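Local coordinates for protein KmHsv2 (Kluyveromyces marxianus, PDB 3VU4) that probably binds phosphoinositides on membranes through a seven-bladed beta-propeller of the PROPPIN family, as its autophagy relative Atg18 does, at residues 190-194 and 220-224; 209-213 and 243-248; 157-161 and 196-201. Residues are numbered along the deposited sequence.

Contact 1: 190-194 and 220-224. With SO4 (sulfate ion), chain E.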
loop_
_atom_site.group_PDB
_atom_site.type_symbol
_atom_site.label_atom_id
_atom_site.label_comp_id
_atom_site.label_asym_id
_atom_site.label_seq_id
_atom_site.Cartn_x
_atom_site.Cartn_y
_atom_site.Cartn_z
ATOM N N LEU A 190 14.458 -10.325 11.778
ATOM C CA LEU A 190 14.697 -8.983 12.269
ATOM C C LEU A 190 15.649 -8.248 11.337
ATOM O O LEU A 190 16.730 -8.747 11.039
ATOM C CB LEU A 190 15.280 -9.087 13.674
ATOM C CG LEU A 190 15.724 -7.857 14.451
ATOM C CD1 LEU A 190 15.914 -8.251 15.911
ATOM C CD2 LEU A 190 17.014 -7.294 13.849
ATOM N N ILE A 191 15.255 -7.059 10.879
ATOM C CA ILE A 191 16.103 -6.303 9.966
ATOM C C ILE A 191 16.366 -4.868 10.384
ATOM O O ILE A 191 15.432 -4.098 10.626
ATOM C CB ILE A 191 15.497 -6.235 8.552
ATOM C CG1 ILE A 191 15.028 -7.611 8.108
ATOM C CG2 ILE A 191 16.538 -5.706 7.575
ATOM C CD1 ILE A 191 14.118 -7.578 6.900
ATOM N N LYS A 192 17.638 -4.505 10.466
ATOM C CA LYS A 192 18.002 -3.139 10.795
ATOM C C LYS A 192 18.068 -2.393 9.467
ATOM O O LYS A 192 19.149 -2.069 8.976
ATOM C CB LYS A 192 19.356 -3.100 11.478
ATOM C CG LYS A 192 19.353 -3.674 12.865
ATOM C CD LYS A 192 20.639 -3.320 13.553
ATOM C CE LYS A 192 20.626 -3.737 15.004
ATOM N NZ LYS A 192 21.947 -3.391 15.610
ATOM N N ALA A 193 16.890 -2.131 8.901
ATOM C CA ALA A 193 16.733 -1.456 7.611
ATOM C C ALA A 193 17.324 -0.052 7.484
ATOM O O ALA A 193 18.026 0.226 6.517
ATOM C CB ALA A 193 15.256 -1.425 7.224
ATOM N N HIS A 194 17.043 0.835 8.435
ATOM C CA HIS A 194 17.573 2.193 8.342
ATOM C C HIS A 194 18.128 2.733 9.642
ATOM O O HIS A 194 17.863 2.204 10.715
ATOM C CB HIS A 194 16.491 3.148 7.852
ATOM C CG HIS A 194 15.926 2.791 6.515
ATOM N ND1 HIS A 194 16.313 3.421 5.350
ATOM C CD2 HIS A 194 14.999 1.869 6.157
ATOM C CE1 HIS A 194 15.645 2.902 4.333
ATOM N NE2 HIS A 194 14.842 1.959 4.794
ATOM N N ILE A 220 16.016 3.821 -0.707
ATOM C CA ILE A 220 14.897 2.898 -0.601
ATOM C C ILE A 220 15.549 1.498 -0.634
ATOM O O ILE A 220 16.448 1.243 -1.443
ATOM C CB ILE A 220 13.916 3.046 -1.780
ATOM C CG1 ILE A 220 13.227 4.411 -1.719
ATOM C CG2 ILE A 220 12.867 1.939 -1.730
ATOM C CD1 ILE A 220 12.262 4.680 -2.862
ATOM N N ARG A 221 15.128 0.605 0.261
ATOM C CA ARG A 221 15.707 -0.734 0.321
ATOM C C ARG A 221 14.699 -1.856 0.173
ATOM O O ARG A 221 13.532 -1.724 0.554
ATOM C CB ARG A 221 16.470 -0.938 1.633
ATOM C CG ARG A 221 17.606 0.041 1.839
ATOM C CD ARG A 221 18.513 -0.354 2.999
ATOM N NE ARG A 221 19.727 0.457 2.999
ATOM C CZ ARG A 221 19.953 1.493 3.806
ATOM N NH1 ARG A 221 19.051 1.859 4.714
ATOM N NH2 ARG A 221 21.068 2.198 3.676
ATOM N N VAL A 222 15.160 -2.972 -0.388
ATOM C CA VAL A 222 14.304 -4.125 -0.567
ATOM C C VAL A 222 14.983 -5.329 0.053
ATOM O O VAL A 222 16.144 -5.610 -0.255
ATOM C CB VAL A 222 14.046 -4.414 -2.050
ATOM C CG1 VAL A 222 13.035 -5.537 -2.174
ATOM C CG2 VAL A 222 13.546 -3.167 -2.752
ATOM N N PHE A 223 14.262 -6.032 0.926
ATOM C CA PHE A 223 14.787 -7.216 1.600
ATOM C C PHE A 223 13.903 -8.429 1.349
ATOM O O PHE A 223 12.715 -8.283 1.053
ATOM C CB PHE A 223 14.856 -7.022 3.128
ATOM C CG PHE A 223 15.584 -5.774 3.575
ATOM C CD1 PHE A 223 14.930 -4.538 3.613
ATOM C CD2 PHE A 223 16.917 -5.838 3.981
ATOM C CE1 PHE A 223 15.592 -3.385 4.051
ATOM C CE2 PHE A 223 17.591 -4.689 4.421
ATOM C CZ PHE A 223 16.927 -3.460 4.456
ATOM N N LYS A 224 14.494 -9.627 1.466
ATOM C CA LYS A 224 13.746 -10.882 1.332
ATOM C C LYS A 224 13.081 -11.039 2.688
ATOM O O LYS A 224 13.738 -10.871 3.715
ATOM C CB LYS A 224 14.669 -12.083 1.160
ATOM C CG LYS A 224 15.353 -12.256 -0.172
ATOM C CD LYS A 224 16.230 -13.506 -0.085
ATOM C CE LYS A 224 17.065 -13.725 -1.334
ATOM N NZ LYS A 224 18.178 -14.692 -1.080
HETATM S S SO4 E . 19.028 5.711 6.308
HETATM O O1 SO4 E . 19.440 4.319 6.571
HETATM O O2 SO4 E . 18.361 5.768 4.994
HETATM O O3 SO4 E . 18.085 6.176 7.343
HETATM O O4 SO4 E . 20.223 6.575 6.332
#
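Two neighbouring propeller blades meet here, the end of the outermost strand of one blade and the loop after it packing over the third strand of the next, with an apolar half and a polar half. In the apolar half, Ile191 CG2 lies over the face of the Phe223 ring, 3.5 Å from Phe223 CE2 in a CH-pi contact, and Ala193 CB sits 3.7 Å from Phe223 CE1. The inverse gamma turn centred on Lys192 turns that side chain away while Ala193 and His194 pass over the strand. In the polar half, Arg221 NH1 lies over a face of the His194 imidazole, and both residues donate to the sulfate: His194 ND1 to O2 and Arg221 NH1 to O1, each at 3.1 Å. The ion may mark where a lipid phosphate binds. Arg221 also forms a salt bridge with Glu233 on strand 230-235, while His194 NE2 bonds to Thr212 on strand 209-214, a His–Thr pairing like that of WD40 blades.

Contact 2: 209-213 and 243-248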
loop_
_atom_site.group_PDB
_atom_site.type_symbol
_atom_site.label_atom_id
_atom_site.label_comp_id
_atom_site.label_asym_id
_atom_site.label_seq_id
_atom_site.Cartn_x
_atom_site.Cartn_y
_atom_site.Cartn_z
ATOM N N MET A 209 9.091 -10.327 -0.404
ATOM C CA MET A 209 9.987 -9.173 -0.321
ATOM C C MET A 209 9.291 -8.010 0.374
ATOM O O MET A 209 8.061 -7.903 0.357
ATOM C CB MET A 209 10.451 -8.730 -1.713
ATOM C CG MET A 209 11.397 -9.707 -2.400
ATOM S SD MET A 209 12.103 -9.041 -3.928
ATOM C CE MET A 209 10.599 -8.944 -5.030
ATOM N N VAL A 210 10.071 -7.146 1.004
ATOM C CA VAL A 210 9.497 -5.987 1.672
ATOM C C VAL A 210 10.342 -4.761 1.344
ATOM O O VAL A 210 11.563 -4.800 1.465
ATOM C CB VAL A 210 9.427 -6.183 3.199
ATOM C CG1 VAL A 210 10.821 -6.416 3.772
ATOM C CG2 VAL A 210 8.767 -4.978 3.835
ATOM N N ALA A 211 9.695 -3.685 0.900
ATOM C CA ALA A 211 10.414 -2.459 0.558
ATOM C C ALA A 211 10.306 -1.473 1.715
ATOM O O ALA A 211 9.235 -1.323 2.322
ATOM C CB ALA A 211 9.834 -1.842 -0.716
ATOM N N THR A 212 11.413 -0.813 2.031
ATOM C CA THR A 212 11.421 0.152 3.126
ATOM C C THR A 212 12.061 1.469 2.721
ATOM O O THR A 212 12.823 1.553 1.759
ATOM C CB THR A 212 12.196 -0.385 4.368
ATOM O OG1 THR A 212 13.602 -0.421 4.089
ATOM C CG2 THR A 212 11.730 -1.784 4.724
ATOM N N CYS A 213 11.733 2.509 3.461
ATOM C CA CYS A 213 12.313 3.814 3.208
ATOM C C CYS A 213 12.186 4.602 4.488
ATOM O O CYS A 213 11.229 4.412 5.238
ATOM C CB CYS A 213 11.591 4.529 2.071
ATOM S SG CYS A 213 9.933 5.029 2.469
ATOM N N VAL A 243 8.029 10.833 0.965
ATOM C CA VAL A 243 7.314 9.807 0.245
ATOM C C VAL A 243 5.876 9.788 0.759
ATOM O O VAL A 243 5.644 9.836 1.966
ATOM C CB VAL A 243 7.964 8.436 0.490
ATOM C CG1 VAL A 243 7.151 7.340 -0.185
ATOM C CG2 VAL A 243 9.403 8.450 -0.008
ATOM N N VAL A 244 4.912 9.725 -0.150
ATOM C CA VAL A 244 3.506 9.696 0.235
ATOM C C VAL A 244 2.999 8.267 0.126
ATOM O O VAL A 244 2.197 7.812 0.939
ATOM C CB VAL A 244 2.662 10.628 -0.667
ATOM C CG1 VAL A 244 1.191 10.491 -0.342
ATOM C CG2 VAL A 244 3.104 12.065 -0.463
ATOM N N ASP A 245 3.467 7.553 -0.887
ATOM C CA ASP A 245 3.066 6.167 -1.042
ATOM C C ASP A 245 4.065 5.398 -1.904
ATOM O O ASP A 245 4.804 5.975 -2.710
ATOM C CB ASP A 245 1.650 6.067 -1.613
ATOM C CG ASP A 245 1.000 4.717 -1.316
ATOM O OD1 ASP A 245 1.607 3.922 -0.562
ATOM O OD2 ASP A 245 -0.118 4.455 -1.830
ATOM N N MET A 246 4.079 4.087 -1.704
ATOM C CA MET A 246 4.992 3.198 -2.402
ATOM C C MET A 246 4.259 1.880 -2.577
ATOM O O MET A 246 3.795 1.297 -1.601
ATOM C CB MET A 246 6.247 3.037 -1.552
ATOM C CG MET A 246 7.200 1.982 -1.995
ATOM S SD MET A 246 8.791 2.266 -1.203
ATOM C CE MET A 246 8.439 1.772 0.487
ATOM N N LYS A 247 4.141 1.434 -3.826
ATOM C CA LYS A 247 3.430 0.198 -4.156
ATOM C C LYS A 247 4.180 -0.665 -5.195
ATOM O O LYS A 247 4.937 -0.144 -6.023
ATOM C CB LYS A 247 2.037 0.561 -4.659
ATOM C CG LYS A 247 0.906 0.234 -3.711
ATOM C CD LYS A 247 1.180 0.671 -2.289
ATOM C CE LYS A 247 -0.059 0.502 -1.421
ATOM N NZ LYS A 247 -1.186 1.407 -1.826
ATOM N N TRP A 248 3.958 -1.979 -5.138
ATOM C CA TRP A 248 4.619 -2.955 -6.024
ATOM C C TRP A 248 3.776 -3.367 -7.227
ATOM O O TRP A 248 2.560 -3.513 -7.112
ATOM C CB TRP A 248 4.941 -4.244 -5.258
ATOM C CG TRP A 248 6.010 -4.180 -4.185
ATOM C CD1 TRP A 248 5.858 -3.779 -2.884
ATOM C CD2 TRP A 248 7.359 -4.660 -4.300
ATOM N NE1 TRP A 248 7.021 -3.991 -2.180
ATOM C CE2 TRP A 248 7.961 -4.529 -3.024
ATOM C CE3 TRP A 248 8.115 -5.186 -5.359
ATOM C CZ2 TRP A 248 9.287 -4.918 -2.774
ATOM C CZ3 TRP A 248 9.432 -5.570 -5.115
ATOM C CH2 TRP A 248 10.005 -5.430 -3.829
#
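Strand 209-213, second in its blade, packs face to face against strand 243-248, the innermost of the following blade. Their short axes approach to 8.9 Å and run nearly antiparallel, at 159°, yet the backbones are too far apart to pair, so the contact is made by side chains.

Aromatic contacts occupy one end. Trp248 takes the thioether of Met209 beside its indole, with Met209 CE 3.6 Å from Trp248 CZ3 and Met209 SD 5.2 Å from the centroid of the six-membered ring, an oblique Met-aromatic contact. Ala211 CB reaches Trp248 CZ2 at 3.7 Å, and the indole edge is turned to the backbone of Val210.

Aliphatic and sulfur packing fills the rest. The methyl of Met246 fits between Ala211 and Cys213: its CE is 4.1 Å from Ala211 CB and likewise 4.1 Å from Cys213 SG. Cys213 SG also meets Val243 CG2 at 4.3 Å.

The polar groups of 243-248 find partners outside this packing: Asp245 OD2 and Lys247 NZ form a salt bridge at 3.2 Å, and Arg202, on strand 198-203 of the first blade, pairs with Asp245 and accepts from Trp248 NE1 through its carbonyl. A classic beta bulge places Val244 and Asp245 opposite Val258. Strands 209-213 and 243-248 thus meet through apolar and sulfur packing, while directional links between the blades run beside it through Arg202.

Contact 3: 157-161 and 196-201. With SO4 (sulfate ion), chain E.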
loop_
_atom_site.group_PDB
_atom_site.type_symbol
_atom_site.label_atom_id
_atom_site.label_comp_id
_atom_site.label_asym_id
_atom_site.label_seq_id
_atom_site.Cartn_x
_atom_site.Cartn_y
_atom_site.Cartn_z
ATOM N N ASN A 157 14.138 0.982 18.389
ATOM C CA ASN A 157 14.918 1.359 17.212
ATOM C C ASN A 157 13.917 1.531 16.095
ATOM O O ASN A 157 13.479 0.543 15.504
ATOM C CB ASN A 157 15.899 0.256 16.825
ATOM C CG ASN A 157 16.813 0.669 15.682
ATOM O OD1 ASN A 157 16.523 1.620 14.952
ATOM N ND2 ASN A 157 17.918 -0.049 15.518
ATOM N N LEU A 158 13.560 2.780 15.808
ATOM C CA LEU A 158 12.559 3.066 14.785
ATOM C C LEU A 158 13.032 2.760 13.367
ATOM O O LEU A 158 12.246 2.792 12.420
ATOM C CB LEU A 158 12.081 4.520 14.909
ATOM C CG LEU A 158 11.454 4.934 16.258
ATOM C CD1 LEU A 158 11.006 6.376 16.183
ATOM C CD2 LEU A 158 10.260 4.040 16.600
ATOM N N GLY A 159 14.313 2.440 13.225
ATOM C CA GLY A 159 14.836 2.103 11.913
ATOM C C GLY A 159 14.933 0.595 11.719
ATOM O O GLY A 159 15.451 0.125 10.700
ATOM N N GLN A 160 14.418 -0.162 12.686
ATOM C CA GLN A 160 14.461 -1.618 12.648
ATOM C C GLN A 160 13.085 -2.267 12.526
ATOM O O GLN A 160 12.152 -1.859 13.206
ATOM C CB GLN A 160 15.153 -2.131 13.914
ATOM C CG GLN A 160 15.168 -3.637 14.043
ATOM C CD GLN A 160 15.785 -4.102 15.345
ATOM O OE1 GLN A 160 15.185 -4.883 16.081
ATOM N NE2 GLN A 160 16.989 -3.628 15.634
ATOM N N ILE A 161 12.952 -3.272 11.660
ATOM C CA ILE A 161 11.674 -3.958 11.515
ATOM C C ILE A 161 11.757 -5.442 11.848
ATOM O O ILE A 161 12.820 -6.055 11.775
ATOM C CB ILE A 161 11.071 -3.822 10.098
ATOM C CG1 ILE A 161 12.044 -4.344 9.041
ATOM C CG2 ILE A 161 10.684 -2.393 9.846
ATOM C CD1 ILE A 161 11.450 -4.374 7.645
ATOM N N ASN A 196 17.715 6.089 10.346
ATOM C CA ASN A 196 16.702 7.030 10.776
ATOM C C ASN A 196 15.366 6.327 10.886
ATOM O O ASN A 196 15.225 5.189 10.447
ATOM C CB ASN A 196 16.623 8.184 9.788
ATOM C CG ASN A 196 17.911 8.961 9.726
ATOM O OD1 ASN A 196 18.406 9.450 10.747
ATOM N ND2 ASN A 196 18.473 9.076 8.531
ATOM N N PRO A 197 14.371 6.988 11.490
ATOM C CA PRO A 197 13.056 6.363 11.631
ATOM C C PRO A 197 12.463 5.959 10.288
ATOM O O PRO A 197 12.549 6.708 9.314
ATOM C CB PRO A 197 12.232 7.453 12.321
ATOM C CG PRO A 197 13.237 8.132 13.172
ATOM C CD PRO A 197 14.436 8.251 12.249
ATOM N N ILE A 198 11.857 4.780 10.240
ATOM C CA ILE A 198 11.238 4.300 9.020
ATOM C C ILE A 198 9.973 5.087 8.674
ATOM O O ILE A 198 9.112 5.347 9.529
ATOM C CB ILE A 198 10.884 2.803 9.137
ATOM C CG1 ILE A 198 12.145 1.962 8.893
ATOM C CG2 ILE A 198 9.766 2.437 8.160
ATOM C CD1 ILE A 198 11.948 0.492 9.134
ATOM N N LYS A 199 9.870 5.460 7.402
ATOM C CA LYS A 199 8.724 6.200 6.907
ATOM C C LYS A 199 7.548 5.255 6.688
ATOM O O LYS A 199 6.439 5.506 7.170
ATOM C CB LYS A 199 9.088 6.907 5.600
ATOM C CG LYS A 199 7.952 7.712 4.977
ATOM C CD LYS A 199 7.376 8.699 5.965
ATOM C CE LYS A 199 6.348 9.596 5.309
ATOM N NZ LYS A 199 5.579 10.333 6.348
ATOM N N MET A 200 7.797 4.171 5.958
ATOM C CA MET A 200 6.770 3.168 5.677
ATOM C C MET A 200 7.408 1.898 5.132
ATOM O O MET A 200 8.535 1.935 4.636
ATOM C CB MET A 200 5.775 3.688 4.643
ATOM C CG MET A 200 6.403 4.004 3.302
ATOM S SD MET A 200 5.184 4.477 2.070
ATOM C CE MET A 200 5.168 6.223 2.339
ATOM N N VAL A 201 6.697 0.777 5.238
ATOM C CA VAL A 201 7.205 -0.482 4.701
ATOM C C VAL A 201 6.144 -1.066 3.786
ATOM O O VAL A 201 4.953 -0.861 3.997
ATOM C CB VAL A 201 7.583 -1.505 5.810
ATOM C CG1 VAL A 201 8.656 -0.903 6.722
ATOM C CG2 VAL A 201 6.370 -1.925 6.585
HETATM S S SO4 E . 19.028 5.711 6.308
HETATM O O1 SO4 E . 19.440 4.319 6.571
HETATM O O2 SO4 E . 18.361 5.768 4.994
HETATM O O3 SO4 E . 18.085 6.176 7.343
HETATM O O4 SO4 E . 20.223 6.575 6.332
#
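In this beta-propeller, a type I turn from Asn157 to Gln160, between two strands of one blade, meets the entry to the innermost strand of the next. Asn196 opens the segment with its backbone N bonded to sulfate O3 at 3.0 Å, while its carbonyl faces the turn: Asn196 O lies 3.4 Å from Gly159 CA, so close that a beta carbon at position 159 would clash with it. Pro197 follows, its CB 3.9 Å from Leu158 CB. Next, Ile198 N donates to Leu158 O at 3.0 Å, a backbone bond that ties the turn to the start of strand 198-203. The turn itself is braced by an Asx turn, Asn157 OD1 accepting from Gly159 N at 2.9 Å. The CA-to-CB bond of Ile198 points toward the turn segment, its CD1 3.2 Å from Ile161 CG2, and Val142 of the turn's own blade packs on the side chain as well. Farther along, Val201 finishes the apolar patch, its CG1 4.0 Å from the same methyl, Ile161 CG2.

Overall arrangement
From the N terminus, the chain leaves the turn at 157-161, completes its blade with strand 189-191 and closes contact 3 at 196-201. Contact 1 opens before that, at 190-194, and closes at 220-224, so the two cross; contact 2 opens at 209-213, inside contact 1, and closes at 243-248, crossing it too, while contacts 3 and 2 follow in series. Contacts 3 and 1 tie the blade that ends with strand 189-191 to the one that starts with strand 198-203, and contact 2 joins the latter to the blade beginning at 243. Strand 209-214 links them, pairing with strands 198-203 and 219-224. Contacts 1 and 3 share the sulfate, which Thr195 and Ser214 also hold.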